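Local structure of phosphodiesterase MJ0936 (Methanocaldococcus jannaschii, 2AHD) at residues A[21-26]-A[150-155]; A[29-34]-A[49-54]; A[4-9]-A[138-143]. The protein is an archaeal member of the calcineurin-like phosphoesterase superfamily, a compact single-chain alpha/beta protein built around two mixed beta-sheets. All coordinates share one frame; numbering follows the deposited sequence.

Contact 1: residues A[21-26]-A[150-155]; sequences EIFNDE and IGILDT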
ATOM      1  N   GLU A  21      -0.459  14.259  -1.957  1.00 75.53           N
ATOM      2  CA  GLU A  21      -1.243  15.380  -1.439  1.00 77.35           C
ATOM      3  C   GLU A  21      -2.461  14.886  -0.679  1.00 77.36           C
ATOM      4  O   GLU A  21      -2.639  15.188   0.499  1.00 77.72           O
ATOM      5  CB  GLU A  21      -1.737  16.270  -2.565  1.00 79.59           C
ATOM      6  CG  GLU A  21      -0.666  17.039  -3.273  1.00 85.64           C
ATOM      7  CD  GLU A  21      -1.251  18.202  -4.054  1.00 89.80           C
ATOM      8  OE1 GLU A  21      -2.234  17.973  -4.802  1.00 92.22           O
ATOM      9  OE2 GLU A  21      -0.734  19.340  -3.921  1.00 91.98           O
ATOM     10  N   ILE A  22      -3.306  14.141  -1.380  1.00 77.07           N
ATOM     11  CA  ILE A  22      -4.520  13.582  -0.809  1.00 76.26           C
ATOM     12  C   ILE A  22      -4.275  12.928   0.541  1.00 77.11           C
ATOM     13  O   ILE A  22      -5.066  13.080   1.465  1.00 76.51           O
ATOM     14  CB  ILE A  22      -5.113  12.542  -1.756  1.00 74.38           C
ATOM     15  CG1 ILE A  22      -5.576  13.238  -3.032  1.00 72.12           C
ATOM     16  CG2 ILE A  22      -6.237  11.778  -1.070  1.00 73.15           C
ATOM     17  CD1 ILE A  22      -6.150  12.304  -4.049  1.00 72.80           C
ATOM     18  N   PHE A  23      -3.176  12.194   0.652  1.00 78.96           N
ATOM     19  CA  PHE A  23      -2.851  11.519   1.901  1.00 80.75           C
ATOM     20  C   PHE A  23      -2.421  12.503   2.993  1.00 82.05           C
ATOM     21  O   PHE A  23      -2.317  12.131   4.168  1.00 82.28           O
ATOM     22  CB  PHE A  23      -1.754  10.461   1.679  1.00 80.14           C
ATOM     23  CG  PHE A  23      -2.249   9.189   1.038  1.00 78.73           C
ATOM     24  CD1 PHE A  23      -3.567   8.772   1.213  1.00 78.37           C
ATOM     25  CD2 PHE A  23      -1.388   8.386   0.298  1.00 79.07           C
ATOM     26  CE1 PHE A  23      -4.019   7.573   0.661  1.00 78.12           C
ATOM     27  CE2 PHE A  23      -1.829   7.184  -0.259  1.00 79.15           C
ATOM     28  CZ  PHE A  23      -3.150   6.778  -0.075  1.00 78.63           C
ATOM     29  N   ASN A  24      -2.166  13.750   2.599  1.00 82.75           N
ATOM     30  CA  ASN A  24      -1.774  14.785   3.543  1.00 82.95           C
ATOM     31  C   ASN A  24      -2.999  15.607   3.924  1.00 84.92           C
ATOM     32  O   ASN A  24      -3.228  15.871   5.099  1.00 85.42           O
ATOM     33  CB  ASN A  24      -0.702  15.690   2.942  1.00 80.17           C
ATOM     34  CG  ASN A  24       0.637  15.000   2.826  1.00 79.13           C
ATOM     35  OD1 ASN A  24       0.932  14.064   3.568  1.00 77.57           O
ATOM     36  ND2 ASN A  24       1.468  15.473   1.910  1.00 77.81           N
ATOM     37  N   ASP A  25      -3.792  15.989   2.925  1.00 87.50           N
ATOM     38  CA  ASP A  25      -5.007  16.775   3.140  1.00 89.35           C
ATOM     39  C   ASP A  25      -6.019  15.976   3.938  1.00 90.56           C
ATOM     40  O   ASP A  25      -7.199  16.316   3.980  1.00 91.10           O
ATOM     41  CB  ASP A  25      -5.634  17.190   1.804  1.00 91.10           C
ATOM     42  CG  ASP A  25      -4.700  18.025   0.953  1.00 93.45           C
ATOM     43  OD1 ASP A  25      -5.138  18.533  -0.102  1.00 94.23           O
ATOM     44  OD2 ASP A  25      -3.521  18.172   1.337  1.00 95.29           O
ATOM     45  N   GLU A  26      -5.549  14.898   4.551  1.00 91.24           N
ATOM     46  CA  GLU A  26      -6.377  14.042   5.378  1.00 92.50           C
ATOM     47  C   GLU A  26      -5.417  13.493   6.411  1.00 93.57           C
ATOM     48  O   GLU A  26      -4.234  13.356   6.136  1.00 93.46           O
ATOM     49  CB  GLU A  26      -6.991  12.908   4.552  1.00 92.57           C
ATOM     50  CG  GLU A  26      -7.820  13.388   3.362  1.00 93.42           C
ATOM     51  CD  GLU A  26      -9.117  12.613   3.175  1.00 93.53           C
ATOM     52  OE1 GLU A  26      -9.840  12.891   2.197  1.00 94.05           O
ATOM     53  OE2 GLU A  26      -9.422  11.732   4.002  1.00 93.74           O
ATOM     54  N   ILE A 150      -6.478   4.947  -5.266  1.00 58.66           N
ATOM     55  CA  ILE A 150      -5.774   4.750  -4.007  1.00 59.70           C
ATOM     56  C   ILE A 150      -6.921   4.554  -3.052  1.00 61.82           C
ATOM     57  O   ILE A 150      -8.074   4.534  -3.473  1.00 61.09           O
ATOM     58  CB  ILE A 150      -4.960   5.983  -3.557  1.00 58.35           C
ATOM     59  CG1 ILE A 150      -5.880   7.198  -3.452  1.00 57.86           C
ATOM     60  CG2 ILE A 150      -3.805   6.228  -4.503  1.00 57.22           C
ATOM     61  CD1 ILE A 150      -5.160   8.495  -3.195  1.00 56.39           C
ATOM     62  N   GLY A 151      -6.617   4.409  -1.770  1.00 65.34           N
ATOM     63  CA  GLY A 151      -7.673   4.209  -0.801  1.00 68.91           C
ATOM     64  C   GLY A 151      -7.312   4.672   0.589  1.00 70.59           C
ATOM     65  O   GLY A 151      -6.141   4.813   0.917  1.00 69.84           O
ATOM     66  N   ILE A 152      -8.333   4.930   1.396  1.00 73.90           N
ATOM     67  CA  ILE A 152      -8.134   5.353   2.775  1.00 76.74           C
ATOM     68  C   ILE A 152      -9.003   4.498   3.698  1.00 79.31           C
ATOM     69  O   ILE A 152     -10.231   4.438   3.550  1.00 78.96           O
ATOM     70  CB  ILE A 152      -8.467   6.849   2.976  1.00 75.98           C
ATOM     71  CG1 ILE A 152      -7.551   7.707   2.111  1.00 74.94           C
ATOM     72  CG2 ILE A 152      -8.256   7.236   4.424  1.00 77.36           C
ATOM     73  CD1 ILE A 152      -7.630   9.185   2.411  1.00 74.40           C
ATOM     74  N   LEU A 153      -8.341   3.824   4.637  1.00 82.57           N
ATOM     75  CA  LEU A 153      -9.003   2.956   5.604  1.00 85.57           C
ATOM     76  C   LEU A 153      -9.177   3.621   6.962  1.00 88.93           C
ATOM     77  O   LEU A 153      -8.295   4.337   7.442  1.00 89.03           O
ATOM     78  CB  LEU A 153      -8.211   1.667   5.793  1.00 83.02           C
ATOM     79  CG  LEU A 153      -8.823   0.689   6.790  1.00 80.65           C
ATOM     80  CD1 LEU A 153     -10.223   0.340   6.364  1.00 80.84           C
ATOM     81  CD2 LEU A 153      -7.979  -0.551   6.866  1.00 80.28           C
ATOM     82  N   ASP A 154     -10.323   3.362   7.577  1.00 92.52           N
ATOM     83  CA  ASP A 154     -10.646   3.915   8.884  1.00 95.95           C
ATOM     84  C   ASP A 154     -10.436   2.830   9.941  1.00 97.13           C
ATOM     85  O   ASP A 154     -11.369   2.113  10.298  1.00 97.03           O
ATOM     86  CB  ASP A 154     -12.105   4.379   8.896  1.00 97.95           C
ATOM     87  CG  ASP A 154     -12.430   5.257  10.088  1.00 99.91           C
ATOM     88  OD1 ASP A 154     -11.748   6.294  10.247  1.00101.47           O
ATOM     89  OD2 ASP A 154     -13.362   4.917  10.856  1.00 99.93           O
ATOM     90  N   THR A 155      -9.206   2.706  10.432  1.00 99.05           N
ATOM     91  CA  THR A 155      -8.879   1.698  11.443  1.00101.12           C
ATOM     92  C   THR A 155      -9.845   1.806  12.607  1.00102.32           C
ATOM     93  O   THR A 155     -10.052   0.861  13.368  1.00102.92           O
ATOM     94  CB  THR A 155      -7.442   1.879  11.972  1.00101.07           C
ATOM     95  OG1 THR A 155      -7.235   3.250  12.332  1.00101.54           O
ATOM     96  CG2 THR A 155      -6.422   1.468  10.912  1.00101.30           C
TER

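Contact 2: residues A[29-34]-A[49-54]; sequences ETVIHC and LNANII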
ATOM      1  N   GLU A  29      -2.311   8.730   9.314  1.00 94.56           N
ATOM      2  CA  GLU A  29      -1.179   8.601  10.216  1.00 93.67           C
ATOM      3  C   GLU A  29      -0.009   7.968   9.458  1.00 91.46           C
ATOM      4  O   GLU A  29       1.118   8.464   9.491  1.00 91.16           O
ATOM      5  CB  GLU A  29      -1.575   7.741  11.435  1.00 94.89           C
ATOM      6  CG  GLU A  29      -2.718   6.742  11.175  1.00 96.00           C
ATOM      7  CD  GLU A  29      -2.963   5.754  12.332  1.00 97.64           C
ATOM      8  OE1 GLU A  29      -2.087   4.891  12.587  1.00 96.68           O
ATOM      9  OE2 GLU A  29      -4.040   5.840  12.977  1.00 97.42           O
ATOM     10  N   THR A  30      -0.293   6.879   8.758  1.00 88.50           N
ATOM     11  CA  THR A  30       0.728   6.180   7.994  1.00 85.55           C
ATOM     12  C   THR A  30       0.181   5.786   6.614  1.00 83.96           C
ATOM     13  O   THR A  30      -1.027   5.870   6.369  1.00 83.64           O
ATOM     14  CB  THR A  30       1.181   4.917   8.732  1.00 85.13           C
ATOM     15  OG1 THR A  30       0.395   3.809   8.297  1.00 85.12           O
ATOM     16  CG2 THR A  30       0.989   5.079  10.232  1.00 85.58           C
ATOM     17  N   VAL A  31       1.073   5.368   5.715  1.00 81.12           N
ATOM     18  CA  VAL A  31       0.677   4.966   4.369  1.00 77.49           C
ATOM     19  C   VAL A  31       1.290   3.636   3.973  1.00 75.88           C
ATOM     20  O   VAL A  31       2.487   3.422   4.148  1.00 75.74           O
ATOM     21  CB  VAL A  31       1.089   6.011   3.317  1.00 76.95           C
ATOM     22  CG1 VAL A  31       0.771   5.499   1.938  1.00 77.58           C
ATOM     23  CG2 VAL A  31       0.343   7.310   3.546  1.00 76.23           C
ATOM     24  N   ILE A  32       0.453   2.745   3.445  1.00 74.02           N
ATOM     25  CA  ILE A  32       0.886   1.422   2.985  1.00 71.02           C
ATOM     26  C   ILE A  32       0.994   1.434   1.456  1.00 69.47           C
ATOM     27  O   ILE A  32       0.081   1.888   0.768  1.00 70.08           O
ATOM     28  CB  ILE A  32      -0.128   0.333   3.368  1.00 70.32           C
ATOM     29  CG1 ILE A  32      -0.345   0.323   4.872  1.00 68.40           C
ATOM     30  CG2 ILE A  32       0.360  -1.021   2.895  1.00 70.70           C
ATOM     31  CD1 ILE A  32      -1.321  -0.723   5.312  1.00 67.78           C
ATOM     32  N   HIS A  33       2.108   0.941   0.931  1.00 66.97           N
ATOM     33  CA  HIS A  33       2.334   0.891  -0.508  1.00 65.37           C
ATOM     34  C   HIS A  33       2.816  -0.519  -0.751  1.00 64.13           C
ATOM     35  O   HIS A  33       3.907  -0.876  -0.350  1.00 65.11           O
ATOM     36  CB  HIS A  33       3.414   1.897  -0.890  1.00 64.71           C
ATOM     37  CG  HIS A  33       3.680   1.983  -2.360  1.00 65.24           C
ATOM     38  ND1 HIS A  33       3.996   0.881  -3.125  1.00 64.80           N
ATOM     39  CD2 HIS A  33       3.726   3.046  -3.196  1.00 65.17           C
ATOM     40  CE1 HIS A  33       4.227   1.262  -4.368  1.00 63.98           C
ATOM     41  NE2 HIS A  33       4.072   2.571  -4.437  1.00 64.40           N
ATOM     42  N   CYS A  34       2.011  -1.340  -1.396  1.00 63.07           N
ATOM     43  CA  CYS A  34       2.433  -2.716  -1.588  1.00 64.17           C
ATOM     44  C   CYS A  34       2.975  -3.066  -2.946  1.00 65.05           C
ATOM     45  O   CYS A  34       3.532  -4.140  -3.137  1.00 64.73           O
ATOM     46  CB  CYS A  34       1.276  -3.666  -1.268  1.00 63.71           C
ATOM     47  SG  CYS A  34      -0.367  -2.926  -1.275  1.00 57.99           S
ATOM     48  N   LEU A  49       5.769  13.452   2.052  1.00 83.13           N
ATOM     49  CA  LEU A  49       4.526  12.871   2.546  1.00 83.65           C
ATOM     50  C   LEU A  49       4.575  12.918   4.073  1.00 84.19           C
ATOM     51  O   LEU A  49       5.552  12.464   4.673  1.00 84.72           O
ATOM     52  CB  LEU A  49       4.421  11.414   2.080  1.00 82.29           C
ATOM     53  CG  LEU A  49       3.319  10.530   2.665  1.00 80.81           C
ATOM     54  CD1 LEU A  49       1.981  10.913   2.065  1.00 81.66           C
ATOM     55  CD2 LEU A  49       3.632   9.077   2.380  1.00 80.27           C
ATOM     56  N   ASN A  50       3.535  13.453   4.706  1.00 84.23           N
ATOM     57  CA  ASN A  50       3.532  13.524   6.163  1.00 84.66           C
ATOM     58  C   ASN A  50       3.611  12.160   6.851  1.00 83.62           C
ATOM     59  O   ASN A  50       4.546  11.896   7.608  1.00 83.84           O
ATOM     60  CB  ASN A  50       2.303  14.282   6.670  1.00 85.69           C
ATOM     61  CG  ASN A  50       2.350  15.759   6.328  1.00 87.22           C
ATOM     62  OD1 ASN A  50       3.428  16.355   6.213  1.00 86.98           O
ATOM     63  ND2 ASN A  50       1.179  16.365   6.174  1.00 88.61           N
ATOM     64  N   ALA A  51       2.635  11.298   6.586  1.00 82.69           N
ATOM     65  CA  ALA A  51       2.593   9.973   7.196  1.00 82.00           C
ATOM     66  C   ALA A  51       3.858   9.149   6.951  1.00 82.15           C
ATOM     67  O   ALA A  51       4.673   9.481   6.093  1.00 82.33           O
ATOM     68  CB  ALA A  51       1.386   9.230   6.688  1.00 81.71           C
ATOM     69  N   ASN A  52       4.027   8.074   7.715  1.00 82.14           N
ATOM     70  CA  ASN A  52       5.189   7.204   7.550  1.00 82.29           C
ATOM     71  C   ASN A  52       4.825   6.091   6.571  1.00 81.56           C
ATOM     72  O   ASN A  52       3.662   5.946   6.192  1.00 82.00           O
ATOM     73  CB  ASN A  52       5.605   6.601   8.885  1.00 84.08           C
ATOM     74  CG  ASN A  52       4.514   5.757   9.493  1.00 85.73           C
ATOM     75  OD1 ASN A  52       3.418   6.252   9.775  1.00 85.15           O
ATOM     76  ND2 ASN A  52       4.801   4.472   9.695  1.00 86.21           N
ATOM     77  N   ILE A  53       5.804   5.279   6.188  1.00 79.97           N
ATOM     78  CA  ILE A  53       5.553   4.238   5.201  1.00 78.18           C
ATOM     79  C   ILE A  53       5.825   2.788   5.577  1.00 77.54           C
ATOM     80  O   ILE A  53       6.813   2.459   6.239  1.00 77.33           O
ATOM     81  CB  ILE A  53       6.344   4.543   3.900  1.00 77.31           C
ATOM     82  CG1 ILE A  53       5.985   5.943   3.389  1.00 76.25           C
ATOM     83  CG2 ILE A  53       6.040   3.488   2.844  1.00 77.16           C
ATOM     84  CD1 ILE A  53       6.793   6.402   2.208  1.00 74.81           C
ATOM     85  N   ILE A  54       4.918   1.927   5.130  1.00 76.84           N
ATOM     86  CA  ILE A  54       5.012   0.482   5.324  1.00 76.39           C
ATOM     87  C   ILE A  54       4.835  -0.033   3.900  1.00 76.26           C
ATOM     88  O   ILE A  54       3.715  -0.101   3.394  1.00 77.06           O
ATOM     89  CB  ILE A  54       3.861  -0.089   6.196  1.00 76.22           C
ATOM     90  CG1 ILE A  54       3.715   0.710   7.494  1.00 76.24           C
ATOM     91  CG2 ILE A  54       4.138  -1.548   6.515  1.00 74.64           C
ATOM     92  CD1 ILE A  54       3.175   2.122   7.302  1.00 76.82           C
TER

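Contact 3: residues A[4-9]-A[138-143]; sequences GIMSDT and GECCGY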
ATOM      1  N   GLY A   4      -3.619   5.445   4.809  1.00 82.20           N
ATOM      2  CA  GLY A   4      -3.725   5.424   3.363  1.00 78.11           C
ATOM      3  C   GLY A   4      -3.095   4.207   2.703  1.00 75.20           C
ATOM      4  O   GLY A   4      -2.027   3.738   3.104  1.00 75.02           O
ATOM      5  N   ILE A   5      -3.765   3.701   1.673  1.00 72.20           N
ATOM      6  CA  ILE A   5      -3.289   2.532   0.938  1.00 67.69           C
ATOM      7  C   ILE A   5      -3.065   2.858  -0.540  1.00 65.01           C
ATOM      8  O   ILE A   5      -3.878   3.548  -1.168  1.00 65.72           O
ATOM      9  CB  ILE A   5      -4.310   1.395   1.013  1.00 67.27           C
ATOM     10  CG1 ILE A   5      -4.800   1.234   2.448  1.00 66.46           C
ATOM     11  CG2 ILE A   5      -3.683   0.110   0.529  1.00 67.23           C
ATOM     12  CD1 ILE A   5      -5.888   0.197   2.604  1.00 67.49           C
ATOM     13  N   MET A   6      -1.959   2.373  -1.092  1.00 60.47           N
ATOM     14  CA  MET A   6      -1.658   2.586  -2.499  1.00 55.54           C
ATOM     15  C   MET A   6      -0.892   1.357  -2.996  1.00 54.38           C
ATOM     16  O   MET A   6      -0.587   0.463  -2.212  1.00 53.33           O
ATOM     17  CB  MET A   6      -0.884   3.909  -2.703  1.00 50.94           C
ATOM     18  CG  MET A   6       0.522   3.970  -2.159  1.00 46.90           C
ATOM     19  SD  MET A   6       1.111   5.652  -2.101  1.00 41.34           S
ATOM     20  CE  MET A   6       1.074   6.131  -3.705  1.00 38.72           C
ATOM     21  N   SER A   7      -0.617   1.290  -4.297  1.00 54.31           N
ATOM     22  CA  SER A   7       0.090   0.146  -4.881  1.00 52.83           C
ATOM     23  C   SER A   7       0.350   0.343  -6.371  1.00 53.15           C
ATOM     24  O   SER A   7      -0.324   1.133  -7.024  1.00 52.68           O
ATOM     25  CB  SER A   7      -0.733  -1.133  -4.660  1.00 50.84           C
ATOM     26  OG  SER A   7      -0.088  -2.278  -5.181  1.00 47.06           O
ATOM     27  N   ASP A   8       1.331  -0.378  -6.902  1.00 54.57           N
ATOM     28  CA  ASP A   8       1.668  -0.300  -8.325  1.00 55.63           C
ATOM     29  C   ASP A   8       1.583   1.125  -8.858  1.00 55.45           C
ATOM     30  O   ASP A   8       0.613   1.478  -9.520  1.00 56.65           O
ATOM     31  CB  ASP A   8       0.719  -1.175  -9.153  1.00 54.89           C
ATOM     32  CG  ASP A   8       0.416  -2.490  -8.492  1.00 55.90           C
ATOM     33  OD1 ASP A   8       1.364  -3.236  -8.221  1.00 58.11           O
ATOM     34  OD2 ASP A   8      -0.774  -2.783  -8.239  1.00 58.40           O
ATOM     35  N   THR A   9       2.588   1.940  -8.579  1.00 54.72           N
ATOM     36  CA  THR A   9       2.592   3.308  -9.063  1.00 55.38           C
ATOM     37  C   THR A   9       3.327   3.396 -10.401  1.00 56.27           C
ATOM     38  O   THR A   9       3.085   4.299 -11.203  1.00 56.44           O
ATOM     39  CB  THR A   9       3.258   4.228  -8.062  1.00 55.26           C
ATOM     40  OG1 THR A   9       4.504   3.651  -7.649  1.00 55.41           O
ATOM     41  CG2 THR A   9       2.355   4.438  -6.870  1.00 54.26           C
ATOM     42  N   GLY A 138      -5.921  -1.018  -5.955  1.00 56.06           N
ATOM     43  CA  GLY A 138      -5.966  -0.769  -7.380  1.00 55.75           C
ATOM     44  C   GLY A 138      -4.639  -0.147  -7.783  1.00 56.33           C
ATOM     45  O   GLY A 138      -3.757   0.025  -6.950  1.00 56.95           O
ATOM     46  N   GLU A 139      -4.495   0.213  -9.053  1.00 56.64           N
ATOM     47  CA  GLU A 139      -3.255   0.782  -9.556  1.00 56.45           C
ATOM     48  C   GLU A 139      -3.245   2.293  -9.511  1.00 57.52           C
ATOM     49  O   GLU A 139      -4.134   2.957 -10.036  1.00 59.38           O
ATOM     50  CB  GLU A 139      -3.026   0.316 -10.988  1.00 57.51           C
ATOM     51  CG  GLU A 139      -4.246   0.485 -11.864  1.00 58.05           C
ATOM     52  CD  GLU A 139      -3.960   0.273 -13.321  1.00 59.15           C
ATOM     53  OE1 GLU A 139      -4.873   0.491 -14.137  1.00 58.80           O
ATOM     54  OE2 GLU A 139      -2.826  -0.103 -13.654  1.00 59.78           O
ATOM     55  N   CYS A 140      -2.224   2.849  -8.886  1.00 57.35           N
ATOM     56  CA  CYS A 140      -2.116   4.286  -8.787  1.00 56.75           C
ATOM     57  C   CYS A 140      -1.800   4.906 -10.149  1.00 55.82           C
ATOM     58  O   CYS A 140      -2.218   6.022 -10.436  1.00 56.07           O
ATOM     59  CB  CYS A 140      -1.040   4.636  -7.767  1.00 57.43           C
ATOM     60  SG  CYS A 140      -0.916   6.377  -7.386  1.00 60.39           S
ATOM     61  N   CYS A 141      -1.067   4.182 -10.990  1.00 55.58           N
ATOM     62  CA  CYS A 141      -0.718   4.678 -12.328  1.00 54.44           C
ATOM     63  C   CYS A 141      -1.939   4.626 -13.234  1.00 54.15           C
ATOM     64  O   CYS A 141      -2.086   5.448 -14.139  1.00 53.65           O
ATOM     65  CB  CYS A 141       0.392   3.834 -12.941  1.00 52.38           C
ATOM     66  SG  CYS A 141      -0.027   2.108 -13.051  1.00 52.80           S
ATOM     67  N   GLY A 142      -2.807   3.650 -12.977  1.00 53.75           N
ATOM     68  CA  GLY A 142      -4.022   3.488 -13.753  1.00 53.95           C
ATOM     69  C   GLY A 142      -3.772   3.033 -15.169  1.00 54.99           C
ATOM     70  O   GLY A 142      -4.695   2.997 -15.973  1.00 54.96           O
ATOM     71  N   TYR A 143      -2.525   2.663 -15.465  1.00 56.89           N
ATOM     72  CA  TYR A 143      -2.103   2.235 -16.806  1.00 55.71           C
ATOM     73  C   TYR A 143      -2.878   1.115 -17.459  1.00 56.64           C
ATOM     74  O   TYR A 143      -3.275   1.220 -18.618  1.00 57.30           O
ATOM     75  CB  TYR A 143      -0.634   1.814 -16.809  1.00 53.71           C
ATOM     76  CG  TYR A 143       0.338   2.953 -16.803  1.00 52.87           C
ATOM     77  CD1 TYR A 143       0.129   4.073 -17.589  1.00 51.13           C
ATOM     78  CD2 TYR A 143       1.499   2.892 -16.040  1.00 54.46           C
ATOM     79  CE1 TYR A 143       1.056   5.112 -17.623  1.00 53.33           C
ATOM     80  CE2 TYR A 143       2.438   3.928 -16.063  1.00 54.63           C
ATOM     81  CZ  TYR A 143       2.209   5.037 -16.859  1.00 54.41           C
ATOM     82  OH  TYR A 143       3.127   6.067 -16.880  1.00 54.32           O
TER

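Contact 1: residues A[21-26]-A[150-155]
Phe23 sets the edge of its ring against Gly151 and Ile152. The ring carbon CE1 lies 3.8 Å from Ile152 CG1, which sits in the plane of the ring, and 3.5 Å from Gly151 O, also near that plane. The side chains of Phe23 and Ile152 slide past each other in opposite directions, whereas Phe23 and Ile150 meet tip to tip: Phe23 CZ approaches Ile150 CB obliquely at 4.0 Å. Ile150 also meets Ile22. Its CG1 stands between the backbone N and the carbonyl carbon (chi1 57°), and Ile150 CD1 lies 4.0 Å from Ile22 CD1, with Ile22 CG2 at 4.1 Å. Beyond the end of the helix, Glu26, whose chain bends at chi2 (-138°, which sets CD), crosses the end of Ile152, with Glu26 OE2 3.5 Å from Ile152 CD1. That oxygen also forms a salt bridge with Lys2 NZ, so the methyl packs beside a paired charge.

Behind this first shell, Glu21 O accepts from both Asn24 N and Asp25 N near the end of the helix. Gly151 O, which the ring edge meets, is also the acceptor for Ile5 N, in the neighbouring strand of the sheet. The contact thus seats the C-terminal end of helix 13-24 on strand 149-154, with Met6 of strand 3-6 and Leu49 also against Phe23, and Ile163 of strand 159-164 touching Ile22, Ile150 and Ile152.

Contact 2: residues A[29-34]-A[49-54]
Val31 CG2 lies 3.9 Å from Leu49 CD2 and 3.8 Å from Ala51 CB, forming the apolar centre of this strand pair. Val31 CG1 stands anti to the backbone N (chi1 175°), which leaves CG2 beside that N, on the side from which Leu49 and Ala51 approach. Phe23 of helix 13-24 also packs on Val31. Through the sheet, Ile32 and Ile54 share the face that carries Thr30 and Asn52; Ile32 CG1 and Ile54 CB are a loose 4.4 Å apart, and Ile95 of strand 91-96 touches both residues. Toward the polar edge of that face, Thr30 OG1 lies 3.4 Å from Ile54 CD1.

Outward from the side chains, three backbone bonds hold strands 30-33 and 52-54 parallel. Val31 is flanked by two of them: its N donates to Asn52 O at 2.7 Å, and its O accepts from Ile54 N at 3.0 Å. His33 N then reaches Ile54 O at 3.1 Å. At the start of the pair Asn52 N to Glu29 O is only a weak bond, stretched to 3.4 Å.

Backbone pairing therefore sets the register of these adjoining strands of a beta-alpha-beta unit; aliphatic groups line the Val31 face, while the other mixes Ile32 and Ile54 with Thr30 and Asn52.

Contact 3: residues A[4-9]-A[138-143]
Cys140 N bridges the two segments by backbone hydrogen bonding, pointing at two carbonyls of the turn that follows strand 3-6. The stronger bond goes to Ser7 O, 3.2 Å from Cys140 N with an N-H...O angle of 162°. Asp8 O is at the same 3.2 Å from Cys140 N, but the bond is bent and weak. One amide is thus held by Ser7 O, with Asp8 O a weak second acceptor.

Apolar and sulfur contacts reinforce this. Thr9 CG2 lies against Cys140 CB at 3.5 Å and against its SG at 3.8 Å. With SG anti to the backbone N (chi1 -173°), the thiol is also turned to Met6, whose CE is 4.2 Å from Cys140 SG; Ile150 packs on both Met6 and Cys140. Next along the chain, Cys141 SG lies 3.6 Å from Asp8 O, and Tyr143 N donates to Cys141 SG at 3.5 Å.

Among the polar side chains, Ser7 OG gives Asp8 OD2 a weak bond within segment 4-9. Asp8 OD1 accepts from the backbone N of His120, and Glu139, leading away from segment 4-9, bonds through OE2 to His122 ND1. At Gly138 (phi 89°) a CB would press against the carbonyl O of Pro137.

The sequence Asp8-Thr9-His10, directly after the first strand, matches the D-x-H motif of the calcineurin-like phosphoesterases, which in relatives supplies metal ligands. The contact pins that turn to the loop after strand 133-136, consistent with a site at the strand ends.

Starting from the N terminus, strand 3-6 and its following turn enter contact 3, whose partner loop 138-143 closes a long excursion of the chain. Helix 13-24 comes next and ends in contact 1, which closes on strand 149-154 later still, so contacts 1 and 3 cross. Contact 2, between 29-34 and 49-54, closes a short loop nested inside both. All three reach one mixed sheet: strand 3-6 lies between strands 30-33 and 149-154, bonded to them through Ile32 and Gly151. Phe23 of contact 1 also touches Gly4 and Ile5 of contact 3, and Asn24 OD1 bonds to Asn50 N of contact 2.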